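DnaJ homolog subfamily C member 10 (Mus musculus, PDB 3APQ) reduces disulfide bonds in the endoplasmic reticulum, serving both the correct folding of proteins and the degradation of misfolded ones. Local coordinates at residues 3-8 / 62-67; 118-123 / 170-175. One frame throughout, in Å; residues are numbered along the deposited sequence.

Contact 1 of 2, residues 3-8 / 62-67; sequences NFYSLL and KKYDKY
The hydroxyl OH of Tyr-5 is held between two groups of the helix facing it: it donates to Asp-65 OD1 at 2.7 Å and is also hydrogen-bonded to Arg-61 NE, one turn earlier. In this J domain the bond ties the short first helix, 4-8, to the last one, 58-67, and shows how two helices whose local axes stay 12.9 Å apart can be joined by long side chains, one of which takes a backbone N-H. The phenol and carboxylate planes lie only 25° apart, and OD1 receives the hydroxyl with its syn lone pair. Beside this bond Tyr-64 reaches over from the last helix, its CG anti to the backbone N (chi1 -180°). Its ring forms an offset stack on Phe-4, with centroids 4.2 Å apart and planes at 12°. Phe-4 CD2 sits over the centre of the tyrosine ring, whereas Tyr-64 CE1 lies above the phenylalanine ring toward its rim. Beyond the stack, Tyr-64 OH accepts the backbone N-H of Phe-4 at 2.7 Å. A leucine in place of Tyr-64 would probably leave that first-turn amide without its acceptor and one face of the Phe-4 ring poorly packed. Phe-4 also rests on Arg-50 and Ala-51 of helix 41-55, which brings a third helix to the junction. The start of helix 4-8 is fixed by a capping box: Asn-3 N donates to Ser-6 OG at 3.2 Å, and Ser-6 N returns a 2.9 Å bond to Asn-3 OD1, approaching from above the carbonyl plane. Asn-3 CB, at the edge of the Tyr-64 ring, lies 3.3 Å from Tyr-64 OH.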
loop_
_atom_site.group_PDB
_atom_site.type_symbol
_atom_site.label_atom_id
_atom_site.label_comp_id
_atom_site.label_asym_id
_atom_site.label_seq_id
_atom_site.Cartn_x
_atom_site.Cartn_y
_atom_site.Cartn_z
ATOM N N ASN A 3 14.267 -19.781 -3.402
ATOM C CA ASN A 3 14.272 -18.737 -2.393
ATOM C C ASN A 3 12.985 -17.967 -2.562
ATOM O O ASN A 3 12.234 -18.217 -3.522
ATOM C CB ASN A 3 15.508 -17.813 -2.573
ATOM C CG ASN A 3 15.571 -17.165 -3.951
ATOM O OD1 ASN A 3 14.725 -16.352 -4.312
ATOM N ND2 ASN A 3 16.610 -17.513 -4.712
ATOM N N PHE A 4 12.706 -17.021 -1.660
ATOM C CA PHE A 4 11.412 -16.359 -1.701
ATOM C C PHE A 4 11.153 -15.584 -2.973
ATOM O O PHE A 4 9.998 -15.454 -3.406
ATOM C CB PHE A 4 11.211 -15.435 -0.473
ATOM C CG PHE A 4 11.034 -16.157 0.828
ATOM C CD1 PHE A 4 10.622 -17.503 0.872
ATOM C CD2 PHE A 4 11.235 -15.464 2.029
ATOM C CE1 PHE A 4 10.450 -18.155 2.070
ATOM C CE2 PHE A 4 11.058 -16.096 3.238
ATOM C CZ PHE A 4 10.665 -17.468 3.259
ATOM N N TYR A 5 12.224 -14.992 -3.505
ATOM C CA TYR A 5 12.166 -14.229 -4.744
ATOM C C TYR A 5 11.785 -15.105 -5.935
ATOM O O TYR A 5 10.837 -14.809 -6.653
ATOM C CB TYR A 5 13.539 -13.582 -4.958
ATOM C CG TYR A 5 13.817 -12.532 -3.913
ATOM C CD1 TYR A 5 13.089 -11.363 -3.901
ATOM C CD2 TYR A 5 14.793 -12.721 -2.951
ATOM C CE1 TYR A 5 13.330 -10.374 -2.929
ATOM C CE2 TYR A 5 15.058 -11.769 -1.968
ATOM C CZ TYR A 5 14.326 -10.593 -1.979
ATOM O OH TYR A 5 14.563 -9.641 -1.031
ATOM N N SER A 6 12.534 -16.191 -6.141
ATOM C CA SER A 6 12.238 -17.070 -7.264
ATOM C C SER A 6 10.892 -17.768 -7.082
ATOM O O SER A 6 10.198 -18.019 -8.071
ATOM C CB SER A 6 13.402 -18.028 -7.520
ATOM O OG SER A 6 13.605 -18.894 -6.417
ATOM N N LEU A 7 10.464 -17.999 -5.830
ATOM C CA LEU A 7 9.128 -18.555 -5.616
ATOM C C LEU A 7 8.053 -17.616 -6.166
ATOM O O LEU A 7 7.050 -18.046 -6.791
ATOM C CB LEU A 7 8.908 -18.852 -4.133
ATOM C CG LEU A 7 7.688 -19.725 -3.793
ATOM C CD1 LEU A 7 7.747 -21.169 -4.384
ATOM C CD2 LEU A 7 7.500 -19.759 -2.243
ATOM N N LEU A 8 8.233 -16.321 -5.938
ATOM C CA LEU A 8 7.277 -15.346 -6.483
ATOM C C LEU A 8 7.556 -14.967 -7.938
ATOM O O LEU A 8 6.723 -14.296 -8.556
ATOM C CB LEU A 8 7.274 -14.071 -5.643
ATOM C CG LEU A 8 6.790 -14.290 -4.194
ATOM C CD1 LEU A 8 6.816 -13.001 -3.342
ATOM C CD2 LEU A 8 5.414 -14.956 -4.131
ATOM N N LYS A 62 14.932 -7.535 5.069
ATOM C CA LYS A 62 16.364 -7.240 5.282
ATOM C C LYS A 62 17.077 -8.424 5.944
ATOM O O LYS A 62 18.189 -8.834 5.557
ATOM C CB LYS A 62 16.439 -6.034 6.181
ATOM C CG LYS A 62 17.869 -5.466 6.428
ATOM C CD LYS A 62 17.746 -4.027 6.993
ATOM C CE LYS A 62 16.607 -3.258 6.293
ATOM N NZ LYS A 62 16.141 -2.020 7.049
ATOM N N LYS A 63 16.407 -8.955 6.952
ATOM C CA LYS A 63 16.878 -10.120 7.675
ATOM C C LYS A 63 16.997 -11.328 6.730
ATOM O O LYS A 63 18.019 -11.980 6.713
ATOM C CB LYS A 63 15.918 -10.433 8.815
ATOM C CG LYS A 63 16.559 -11.235 9.939
ATOM C CD LYS A 63 15.540 -11.637 11.033
ATOM C CE LYS A 63 16.173 -12.675 11.978
ATOM N NZ LYS A 63 15.221 -13.163 13.036
ATOM N N TYR A 64 15.954 -11.578 5.930
ATOM C CA TYR A 64 15.969 -12.658 4.943
ATOM C C TYR A 64 17.097 -12.506 3.929
ATOM O O TYR A 64 17.750 -13.484 3.573
ATOM C CB TYR A 64 14.608 -12.727 4.204
ATOM C CG TYR A 64 14.560 -13.831 3.168
ATOM C CD1 TYR A 64 14.419 -15.175 3.573
ATOM C CD2 TYR A 64 14.702 -13.558 1.796
ATOM C CE1 TYR A 64 14.385 -16.226 2.654
ATOM C CE2 TYR A 64 14.652 -14.621 0.831
ATOM C CZ TYR A 64 14.507 -15.948 1.287
ATOM O OH TYR A 64 14.408 -17.043 0.436
ATOM N N ASP A 65 17.282 -11.278 3.429
ATOM C CA ASP A 65 18.358 -10.982 2.470
ATOM C C ASP A 65 19.690 -11.314 3.028
ATOM O O ASP A 65 20.527 -11.905 2.334
ATOM C CB ASP A 65 18.304 -9.518 2.047
ATOM C CG ASP A 65 17.202 -9.272 1.065
ATOM O OD1 ASP A 65 16.678 -10.284 0.542
ATOM O OD2 ASP A 65 16.877 -8.084 0.767
ATOM N N LYS A 66 19.865 -11.009 4.306
ATOM C CA LYS A 66 21.151 -11.195 4.947
ATOM C C LYS A 66 21.440 -12.624 5.399
ATOM O O LYS A 66 22.563 -13.099 5.252
ATOM C CB LYS A 66 21.259 -10.248 6.134
ATOM C CG LYS A 66 22.631 -9.670 6.284
ATOM C CD LYS A 66 22.538 -8.333 6.999
ATOM C CE LYS A 66 23.884 -7.971 7.574
ATOM N NZ LYS A 66 23.701 -6.849 8.522
ATOM N N TYR A 67 20.424 -13.304 5.916
ATOM C CA TYR A 67 20.596 -14.548 6.647
ATOM C C TYR A 67 19.762 -15.731 6.149
ATOM O O TYR A 67 19.746 -16.778 6.808
ATOM C CB TYR A 67 20.179 -14.309 8.092
ATOM C CG TYR A 67 21.012 -13.251 8.776
ATOM C CD1 TYR A 67 22.392 -13.440 8.925
ATOM C CD2 TYR A 67 20.425 -12.053 9.245
ATOM C CE1 TYR A 67 23.176 -12.483 9.537
ATOM C CE2 TYR A 67 21.214 -11.066 9.854
ATOM C CZ TYR A 67 22.564 -11.300 10.001
ATOM O OH TYR A 67 23.361 -10.389 10.610
#

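Contact 2 of 2, residues 118-123 / 170-175; sequences FVNFYS and PSLFIF
Phe-121 and Phe-175 meet tip to tip on one face of the central sheet of the thioredoxin fold, Phe-121 CE2 coming within 3.8 Å of Phe-175 CE2. Each of these two atoms lies at the edge of the other ring, near its plane, so the rings touch rim to rim without stacking. Phe-173 crosses Phe-121 at about a right angle, and Val-119 CB lies 4.1 Å from Phe-175 CE2, at the edge of that ring. On the other face, which helices 127-142 and 190-202 cover, Phe-118 has its CG anti to the backbone N (chi1 -172°). Its ring reaches Leu-172, with CE2 3.7 Å from Leu-172 CB, and Ile-174 crosses Phe-118 obliquely, its CD1 3.9 Å from Phe-118 CB. Between the two faces the antiparallel strands are joined by four backbone bonds, paired in two rings: Val-119 with Phe-173, and Phe-121 with Ser-171. The bond from Val-119 N to Phe-173 O is nearly straight, 177° at the hydrogen. Toward the active-site end the packing turns polar. The side chains of Asn-120 and Leu-172 lie side by side, pointing the same way, with Asn-120 OD1 3.4 Å from Leu-172 CD2 and 3.6 Å from Pro-170 CB. Pro-170 follows a cis peptide bond and touches His-128, which lies between Cys-126 and Cys-129 of the redox-active disulfide; this is the cis-proline of the thioredoxin fold. Phe-121 O accepts Ser-171 N at 2.9 Å just after it. Near these apolar carbons and with no polar partner in the model, buried Asn-120 OD1 is likely to carry a desolvation cost, while the backbone bonds probably keep the cis-proline segment beside the redox-active cysteines.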
loop_
_atom_site.group_PDB
_atom_site.type_symbol
_atom_site.label_atom_id
_atom_site.label_comp_id
_atom_site.label_asym_id
_atom_site.label_seq_id
_atom_site.Cartn_x
_atom_site.Cartn_y
_atom_site.Cartn_z
ATOM N N PHE A 118 -0.261 14.823 -0.551
ATOM C CA PHE A 118 -1.616 14.642 -0.095
ATOM C C PHE A 118 -1.832 13.135 -0.096
ATOM O O PHE A 118 -1.712 12.488 -1.164
ATOM C CB PHE A 118 -2.516 15.325 -1.120
ATOM C CG PHE A 118 -3.981 15.423 -0.727
ATOM C CD1 PHE A 118 -4.892 15.824 -1.690
ATOM C CD2 PHE A 118 -4.446 15.217 0.604
ATOM C CE1 PHE A 118 -6.262 15.984 -1.366
ATOM C CE2 PHE A 118 -5.788 15.357 0.923
ATOM C CZ PHE A 118 -6.714 15.740 -0.062
ATOM N N VAL A 119 -2.044 12.594 1.103
ATOM C CA VAL A 119 -2.019 11.161 1.346
ATOM C C VAL A 119 -3.376 10.626 1.860
ATOM O O VAL A 119 -3.997 11.197 2.769
ATOM C CB VAL A 119 -0.912 10.827 2.377
ATOM C CG1 VAL A 119 -0.882 9.283 2.696
ATOM C CG2 VAL A 119 0.432 11.312 1.833
ATOM N N ASN A 120 -3.812 9.536 1.235
ATOM C CA ASN A 120 -5.018 8.819 1.582
ATOM C C ASN A 120 -4.603 7.644 2.446
ATOM O O ASN A 120 -3.945 6.704 1.934
ATOM C CB ASN A 120 -5.675 8.311 0.298
ATOM C CG ASN A 120 -6.861 7.405 0.549
ATOM O OD1 ASN A 120 -7.258 7.175 1.692
ATOM N ND2 ASN A 120 -7.471 6.933 -0.531
ATOM N N PHE A 121 -4.965 7.716 3.730
ATOM C CA PHE A 121 -4.752 6.630 4.700
ATOM C C PHE A 121 -5.998 5.757 4.671
ATOM O O PHE A 121 -7.103 6.203 5.029
ATOM C CB PHE A 121 -4.544 7.148 6.134
ATOM C CG PHE A 121 -3.245 7.881 6.334
ATOM C CD1 PHE A 121 -2.145 7.231 6.853
ATOM C CD2 PHE A 121 -3.161 9.244 6.047
ATOM C CE1 PHE A 121 -0.942 7.920 7.035
ATOM C CE2 PHE A 121 -1.953 9.939 6.209
ATOM C CZ PHE A 121 -0.855 9.269 6.714
ATOM N N TYR A 122 -5.832 4.535 4.220
ATOM C CA TYR A 122 -6.984 3.620 4.061
ATOM C C TYR A 122 -6.726 2.303 4.794
ATOM O O TYR A 122 -5.654 2.090 5.362
ATOM C CB TYR A 122 -7.267 3.442 2.537
ATOM C CG TYR A 122 -6.161 2.714 1.780
ATOM C CD1 TYR A 122 -6.245 1.343 1.624
ATOM C CD2 TYR A 122 -5.046 3.369 1.234
ATOM C CE1 TYR A 122 -5.265 0.608 0.990
ATOM C CE2 TYR A 122 -4.005 2.585 0.551
ATOM C CZ TYR A 122 -4.163 1.220 0.437
ATOM O OH TYR A 122 -3.274 0.349 -0.218
ATOM N N SER A 123 -7.719 1.410 4.829
ATOM C CA SER A 123 -7.553 0.137 5.493
ATOM C C SER A 123 -8.305 -0.904 4.657
ATOM O O SER A 123 -9.297 -0.557 4.011
ATOM C CB SER A 123 -8.078 0.210 6.928
ATOM O OG SER A 123 -8.047 -1.046 7.573
ATOM N N PRO A 170 -11.607 6.330 5.257
ATOM C CA PRO A 170 -10.301 6.876 4.858
ATOM C C PRO A 170 -10.000 8.149 5.625
ATOM O O PRO A 170 -10.933 8.838 6.073
ATOM C CB PRO A 170 -10.492 7.205 3.357
ATOM C CG PRO A 170 -11.989 7.472 3.246
ATOM C CD PRO A 170 -12.669 6.560 4.251
ATOM N N SER A 171 -8.718 8.455 5.804
ATOM C CA SER A 171 -8.313 9.746 6.382
ATOM C C SER A 171 -7.354 10.402 5.408
ATOM O O SER A 171 -6.374 9.790 4.980
ATOM C CB SER A 171 -7.688 9.566 7.776
ATOM O OG SER A 171 -8.747 9.453 8.693
ATOM N N LEU A 172 -7.686 11.608 4.982
ATOM C CA LEU A 172 -6.879 12.259 3.952
ATOM C C LEU A 172 -6.192 13.484 4.571
ATOM O O LEU A 172 -6.855 14.361 5.141
ATOM C CB LEU A 172 -7.718 12.703 2.737
ATOM C CG LEU A 172 -8.789 11.788 2.077
ATOM C CD1 LEU A 172 -9.313 12.258 0.729
ATOM C CD2 LEU A 172 -8.504 10.328 2.010
ATOM N N PHE A 173 -4.868 13.526 4.466
ATOM C CA PHE A 173 -4.096 14.595 5.113
ATOM C C PHE A 173 -3.124 15.150 4.121
ATOM O O PHE A 173 -2.495 14.391 3.346
ATOM C CB PHE A 173 -3.273 14.039 6.257
ATOM C CG PHE A 173 -4.043 13.807 7.535
ATOM C CD1 PHE A 173 -4.217 14.863 8.461
ATOM C CD2 PHE A 173 -4.560 12.549 7.846
ATOM C CE1 PHE A 173 -4.909 14.660 9.690
ATOM C CE2 PHE A 173 -5.244 12.335 9.075
ATOM C CZ PHE A 173 -5.425 13.394 9.982
ATOM N N ILE A 174 -2.936 16.461 4.167
ATOM C CA ILE A 174 -1.906 17.058 3.334
ATOM C C ILE A 174 -0.700 17.461 4.208
ATOM O O ILE A 174 -0.864 17.936 5.358
ATOM C CB ILE A 174 -2.528 18.134 2.447
ATOM C CG1 ILE A 174 -1.606 18.510 1.307
ATOM C CG2 ILE A 174 -2.941 19.340 3.254
ATOM C CD1 ILE A 174 -2.362 19.085 0.078
ATOM N N PHE A 175 0.509 17.191 3.703
ATOM C CA PHE A 175 1.744 17.348 4.516
ATOM C C PHE A 175 2.761 18.177 3.731
ATOM O O PHE A 175 2.902 18.046 2.501
ATOM C CB PHE A 175 2.435 15.980 4.761
ATOM C CG PHE A 175 1.636 14.991 5.552
ATOM C CD1 PHE A 175 1.753 14.945 6.949
ATOM C CD2 PHE A 175 0.784 14.080 4.901
ATOM C CE1 PHE A 175 1.026 13.999 7.733
ATOM C CE2 PHE A 175 0.040 13.140 5.658
ATOM C CZ PHE A 175 0.150 13.122 7.097
#

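Contact 1 and contact 2 lie in series along the chain, in two separate domains: residues 3-8 and 62-67 belong to the J domain, the part through which the protein interacts with HSPA5, and residues 118-123 and 170-175 to the first thioredoxin domain. Their centres are 31 Å apart, on opposite sides of the chain's centre, and their nearest atoms about 17 Å, so neither touches the other. Contact 2 borders the redox-active Cys-126–Cys-129 pair, whereas contact 1 is confined to the chaperone-binding domain. The two also illustrate different ways of joining distant segments, side chains bridging helices in one and backbone pairing between strands in the other.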